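Local coordinates for protein Esterase/lipase (Uncultured bacterium, PDB 3K6K) that probably hydrolyses carboxylic ester bonds, as an alpha/beta-hydrolase related to hormone-sensitive lipase, at residues Met177-Thr191 with Ile230-Leu244. Numbering follows the deposited sequence.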
loop_
_atom_site.group_PDB
_atom_site.type_symbol
_atom_site.label_atom_id
_atom_site.label_comp_id
_atom_site.label_asym_id
_atom_site.label_seq_id
_atom_site.Cartn_x
_atom_site.Cartn_y
_atom_site.Cartn_z
ATOM N N MET A 177 -8.634 16.857 13.429
ATOM C CA MET A 177 -7.659 15.929 12.863
ATOM C C MET A 177 -6.690 16.692 11.972
ATOM O O MET A 177 -7.081 17.644 11.325
ATOM C CB MET A 177 -8.330 14.798 12.086
ATOM C CG MET A 177 -9.066 13.747 12.933
ATOM S SD MET A 177 -8.037 12.887 14.148
ATOM C CE MET A 177 -8.952 11.429 14.424
ATOM N N PRO A 178 -5.422 16.236 11.927
ATOM C CA PRO A 178 -4.348 16.840 11.199
ATOM C C PRO A 178 -4.473 16.610 9.710
ATOM O O PRO A 178 -5.327 15.876 9.281
ATOM C CB PRO A 178 -3.111 16.120 11.713
ATOM C CG PRO A 178 -3.513 15.384 12.918
ATOM C CD PRO A 178 -4.964 15.087 12.743
ATOM N N ALA A 179 -3.622 17.290 8.931
ATOM C CA ALA A 179 -3.608 17.083 7.491
ATOM C C ALA A 179 -3.233 15.656 7.045
ATOM O O ALA A 179 -3.604 15.298 5.969
ATOM C CB ALA A 179 -2.735 18.118 6.818
ATOM N N GLY A 180 -2.541 14.861 7.869
ATOM C CA GLY A 180 -2.151 13.456 7.514
ATOM C C GLY A 180 -1.314 12.718 8.576
ATOM O O GLY A 180 -0.820 13.299 9.527
ATOM N N LEU A 181 -1.196 11.412 8.438
ATOM C CA LEU A 181 -0.386 10.634 9.302
ATOM C C LEU A 181 0.700 9.961 8.445
ATOM O O LEU A 181 0.339 9.246 7.474
ATOM C CB LEU A 181 -1.279 9.565 9.967
ATOM C CG LEU A 181 -2.507 10.057 10.779
ATOM C CD1 LEU A 181 -3.468 8.956 11.068
ATOM C CD2 LEU A 181 -2.100 10.690 12.095
ATOM N N VAL A 182 2.001 10.172 8.745
ATOM C CA VAL A 182 3.073 9.313 8.182
ATOM C C VAL A 182 3.649 8.286 9.160
ATOM O O VAL A 182 3.964 8.606 10.313
ATOM C CB VAL A 182 4.191 10.116 7.603
ATOM C CG1 VAL A 182 5.179 9.199 6.866
ATOM C CG2 VAL A 182 3.629 11.159 6.619
ATOM N N MET A 183 3.826 7.045 8.713
ATOM C CA MET A 183 4.345 5.971 9.582
ATOM C C MET A 183 5.433 5.111 8.909
ATOM O O MET A 183 5.241 4.562 7.841
ATOM C CB MET A 183 3.207 5.065 10.113
ATOM C CG MET A 183 2.165 5.801 10.955
ATOM S SD MET A 183 0.736 4.735 11.235
ATOM C CE MET A 183 -0.308 5.225 9.874
ATOM N N LEU A 184 6.581 4.990 9.559
ATOM C CA LEU A 184 7.735 4.307 8.992
ATOM C C LEU A 184 7.814 2.991 9.785
ATOM O O LEU A 184 8.068 3.040 11.000
ATOM C CB LEU A 184 8.964 5.217 9.228
ATOM C CG LEU A 184 9.378 6.295 8.226
ATOM C CD1 LEU A 184 8.275 6.734 7.241
ATOM C CD2 LEU A 184 10.165 7.511 8.787
ATOM N N SER A 185 7.510 1.837 9.156
ATOM C CA SER A 185 7.551 0.527 9.813
ATOM C C SER A 185 6.786 0.524 11.147
ATOM O O SER A 185 7.352 0.118 12.190
ATOM C CB SER A 185 9.000 0.117 10.135
ATOM O OG SER A 185 9.811 -0.078 8.957
ATOM N N PRO A 186 5.494 0.929 11.131
ATOM C CA PRO A 186 4.779 1.098 12.384
ATOM C C PRO A 186 4.632 -0.186 13.225
ATOM O O PRO A 186 4.421 -1.279 12.679
ATOM C CB PRO A 186 3.410 1.653 11.940
ATOM C CG PRO A 186 3.287 1.338 10.552
ATOM C CD PRO A 186 4.627 1.148 9.961
ATOM N N PHE A 187 4.790 -0.055 14.538
ATOM C CA PHE A 187 4.607 -1.191 15.485
ATOM C C PHE A 187 3.203 -1.038 16.036
ATOM O O PHE A 187 2.944 -0.145 16.834
ATOM C CB PHE A 187 5.653 -1.099 16.601
ATOM C CG PHE A 187 5.643 -2.271 17.591
ATOM C CD1 PHE A 187 6.212 -2.119 18.840
ATOM C CD2 PHE A 187 5.126 -3.531 17.237
ATOM C CE1 PHE A 187 6.230 -3.144 19.732
ATOM C CE2 PHE A 187 5.177 -4.570 18.103
ATOM C CZ PHE A 187 5.743 -4.390 19.364
ATOM N N VAL A 188 2.275 -1.869 15.570
ATOM C CA VAL A 188 0.893 -1.606 15.844
ATOM C C VAL A 188 0.125 -2.811 16.314
ATOM O O VAL A 188 -1.091 -2.727 16.502
ATOM C CB VAL A 188 0.174 -0.973 14.637
ATOM C CG1 VAL A 188 0.484 0.486 14.581
ATOM C CG2 VAL A 188 0.526 -1.689 13.334
ATOM N N ASP A 189 0.812 -3.930 16.499
ATOM C CA ASP A 189 0.162 -5.109 17.057
ATOM C C ASP A 189 1.039 -5.775 18.099
ATOM O O ASP A 189 1.795 -6.670 17.759
ATOM C CB ASP A 189 -0.124 -6.120 15.977
ATOM C CG ASP A 189 -1.041 -7.244 16.457
ATOM O OD1 ASP A 189 -1.541 -8.012 15.622
ATOM O OD2 ASP A 189 -1.264 -7.365 17.678
ATOM N N LEU A 190 0.933 -5.353 19.366
ATOM C CA LEU A 190 1.746 -5.938 20.442
ATOM C C LEU A 190 1.414 -7.366 20.796
ATOM O O LEU A 190 2.059 -7.957 21.685
ATOM C CB LEU A 190 1.745 -5.069 21.683
ATOM C CG LEU A 190 2.858 -4.033 21.477
ATOM C CD1 LEU A 190 2.519 -3.073 20.309
ATOM C CD2 LEU A 190 3.069 -3.253 22.783
ATOM N N THR A 191 0.463 -7.960 20.078
ATOM C CA THR A 191 0.298 -9.414 20.163
ATOM C C THR A 191 1.348 -10.203 19.420
ATOM O O THR A 191 1.526 -11.376 19.701
ATOM C CB THR A 191 -1.115 -9.942 19.745
ATOM O OG1 THR A 191 -1.212 -10.008 18.324
ATOM C CG2 THR A 191 -2.274 -9.094 20.313
ATOM N N ILE A 230 -3.139 0.735 22.492
ATOM C CA ILE A 230 -1.869 0.025 22.511
ATOM C C ILE A 230 -1.586 -0.613 21.121
ATOM O O ILE A 230 -0.534 -0.409 20.518
ATOM C CB ILE A 230 -1.912 -1.102 23.624
ATOM C CG1 ILE A 230 -2.109 -0.507 25.019
ATOM C CG2 ILE A 230 -0.646 -1.983 23.628
ATOM C CD1 ILE A 230 -2.054 -1.548 26.136
ATOM N N SER A 231 -2.515 -1.437 20.656
ATOM C CA SER A 231 -2.443 -2.106 19.344
ATOM C C SER A 231 -3.538 -1.594 18.359
ATOM O O SER A 231 -4.597 -2.262 18.129
ATOM C CB SER A 231 -2.493 -3.623 19.491
ATOM O OG SER A 231 -1.433 -4.132 20.320
ATOM N N PRO A 232 -3.275 -0.426 17.735
ATOM C CA PRO A 232 -4.309 0.236 16.943
ATOM C C PRO A 232 -4.886 -0.649 15.840
ATOM O O PRO A 232 -5.989 -0.419 15.357
ATOM C CB PRO A 232 -3.553 1.468 16.412
ATOM C CG PRO A 232 -2.560 1.788 17.500
ATOM C CD PRO A 232 -2.043 0.397 17.775
ATOM N N VAL A 233 -4.170 -1.695 15.466
ATOM C CA VAL A 233 -4.731 -2.693 14.592
ATOM C C VAL A 233 -6.149 -3.185 15.054
ATOM O O VAL A 233 -7.015 -3.490 14.235
ATOM C CB VAL A 233 -3.679 -3.796 14.354
ATOM C CG1 VAL A 233 -4.279 -5.085 14.142
ATOM C CG2 VAL A 233 -2.795 -3.425 13.164
ATOM N N TYR A 234 -6.386 -3.214 16.354
ATOM C CA TYR A 234 -7.667 -3.666 16.889
ATOM C C TYR A 234 -8.641 -2.509 17.094
ATOM O O TYR A 234 -9.695 -2.726 17.612
ATOM C CB TYR A 234 -7.445 -4.509 18.178
ATOM C CG TYR A 234 -6.547 -5.698 17.843
ATOM C CD1 TYR A 234 -7.059 -6.816 17.166
ATOM C CD2 TYR A 234 -5.177 -5.660 18.098
ATOM C CE1 TYR A 234 -6.223 -7.860 16.789
ATOM C CE2 TYR A 234 -4.340 -6.701 17.728
ATOM C CZ TYR A 234 -4.854 -7.793 17.074
ATOM O OH TYR A 234 -4.014 -8.833 16.697
ATOM N N ALA A 235 -8.312 -1.287 16.677
ATOM C CA ALA A 235 -9.197 -0.112 16.938
ATOM C C ALA A 235 -10.439 0.022 16.021
ATOM O O ALA A 235 -10.595 -0.706 15.042
ATOM C CB ALA A 235 -8.397 1.193 16.917
ATOM N N ASP A 236 -11.314 0.957 16.368
ATOM C CA ASP A 236 -12.268 1.511 15.435
ATOM C C ASP A 236 -11.519 2.681 14.844
ATOM O O ASP A 236 -11.309 3.715 15.474
ATOM C CB ASP A 236 -13.545 1.980 16.128
ATOM C CG ASP A 236 -14.400 2.865 15.239
ATOM O OD1 ASP A 236 -14.120 2.932 14.019
ATOM O OD2 ASP A 236 -15.340 3.508 15.773
ATOM N N LEU A 237 -11.079 2.509 13.613
ATOM C CA LEU A 237 -10.139 3.467 13.055
ATOM C C LEU A 237 -10.844 4.522 12.256
ATOM O O LEU A 237 -10.181 5.282 11.546
ATOM C CB LEU A 237 -9.160 2.692 12.178
ATOM C CG LEU A 237 -8.168 1.850 12.996
ATOM C CD1 LEU A 237 -7.817 0.527 12.368
ATOM C CD2 LEU A 237 -6.906 2.711 13.194
ATOM N N SER A 238 -12.179 4.504 12.283
ATOM C CA SER A 238 -13.030 5.498 11.585
ATOM C C SER A 238 -12.606 6.964 11.790
ATOM O O SER A 238 -12.395 7.425 12.922
ATOM C CB SER A 238 -14.492 5.385 12.093
ATOM O OG SER A 238 -14.992 4.066 11.972
ATOM N N GLY A 239 -12.484 7.703 10.713
ATOM C CA GLY A 239 -12.415 9.168 10.821
ATOM C C GLY A 239 -11.014 9.688 11.012
ATOM O O GLY A 239 -10.769 10.926 11.055
ATOM N N LEU A 240 -10.072 8.751 11.124
ATOM C CA LEU A 240 -8.652 9.106 10.999
ATOM C C LEU A 240 -8.345 9.691 9.625
ATOM O O LEU A 240 -9.011 9.322 8.643
ATOM C CB LEU A 240 -7.797 7.894 11.291
ATOM C CG LEU A 240 -7.815 7.480 12.777
ATOM C CD1 LEU A 240 -6.811 6.399 12.954
ATOM C CD2 LEU A 240 -7.508 8.618 13.758
ATOM N N PRO A 241 -7.378 10.616 9.558
ATOM C CA PRO A 241 -6.890 11.331 8.379
ATOM C C PRO A 241 -5.975 10.495 7.466
ATOM O O PRO A 241 -5.535 9.383 7.842
ATOM C CB PRO A 241 -6.083 12.491 8.972
ATOM C CG PRO A 241 -5.861 12.190 10.383
ATOM C CD PRO A 241 -6.676 11.017 10.794
ATOM N N GLU A 242 -5.689 10.975 6.268
ATOM C CA GLU A 242 -4.955 10.116 5.324
ATOM C C GLU A 242 -3.601 9.596 5.804
ATOM O O GLU A 242 -2.826 10.315 6.422
ATOM C CB GLU A 242 -4.881 10.688 3.945
ATOM C CG GLU A 242 -4.590 12.133 3.881
ATOM C CD GLU A 242 -5.003 12.738 2.523
ATOM O OE1 GLU A 242 -4.833 12.074 1.479
ATOM O OE2 GLU A 242 -5.451 13.896 2.502
ATOM N N MET A 243 -3.331 8.334 5.484
ATOM C CA MET A 243 -2.172 7.644 5.977
ATOM C C MET A 243 -1.220 7.313 4.826
ATOM O O MET A 243 -1.664 6.882 3.749
ATOM C CB MET A 243 -2.626 6.361 6.639
ATOM C CG MET A 243 -3.349 6.521 7.974
ATOM S SD MET A 243 -3.749 4.842 8.534
ATOM C CE MET A 243 -4.472 5.024 10.173
ATOM N N LEU A 244 0.078 7.569 5.049
ATOM C CA LEU A 244 1.144 7.071 4.196
ATOM C C LEU A 244 1.954 6.181 5.130
ATOM O O LEU A 244 2.370 6.624 6.198
ATOM C CB LEU A 244 1.976 8.215 3.632
ATOM C CG LEU A 244 3.160 7.800 2.707
ATOM C CD1 LEU A 244 2.707 7.306 1.253
ATOM C CD2 LEU A 244 4.211 8.914 2.641
HETATM O O HOH W 1 -6.514 13.604 5.773
HETATM O O HOH W 2 -4.855 16.208 2.998
#
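Leu-181 bonds to segment 230-244 through its backbone N and O: N donates to Glu-242 O at 2.8 Å, O accepts from Leu-244 N at 3.0 Å. Met-183 N bonds to Leu-244 O, so the strands run parallel, with Leu-181 beside Met-243 and Val-182 beside Leu-244. On the Leu-181 face, packing is close. Leu-181 CD1 lies 3.8 Å from Pro-241 CD and touches Met-243 CG. Met-183, bent at chi3 (-93°), brings CE to 3.7 Å from Met-243 SD. Helices 158-172 and 254-266 cover this layer, whereas helix 291-305 covers Val-182 and Leu-244 on the other face.

The start of the strands is looser and wetter: a water accepts from Glu-242 N at 2.8 Å and donates weakly to Ala-179 O, while Glu-242 OE1 makes a salt bridge with Arg-307.

Beyond strand 180-184 the chain meets the 3-10 turn that precedes the other strand. Ser-231 OG accepts from Leu-190 N at 2.8 Å and also bonds to Arg-225 O, while Val-188 CG2 packs on Val-233 CG2. Asp-189 OD1 takes a weak bond from Tyr-234 OH and a salt bridge from Arg-194; its OD2 sits in plane at the Tyr-234 ring edge, the carboxylate turned 77° from the ring, and receives Thr-191 N and OG1 from one carboxylate face, the N completing an Asx turn. These are adjacent parallel strands of the central alpha/beta-hydrolase sheet, joined by a long, partly helical crossover.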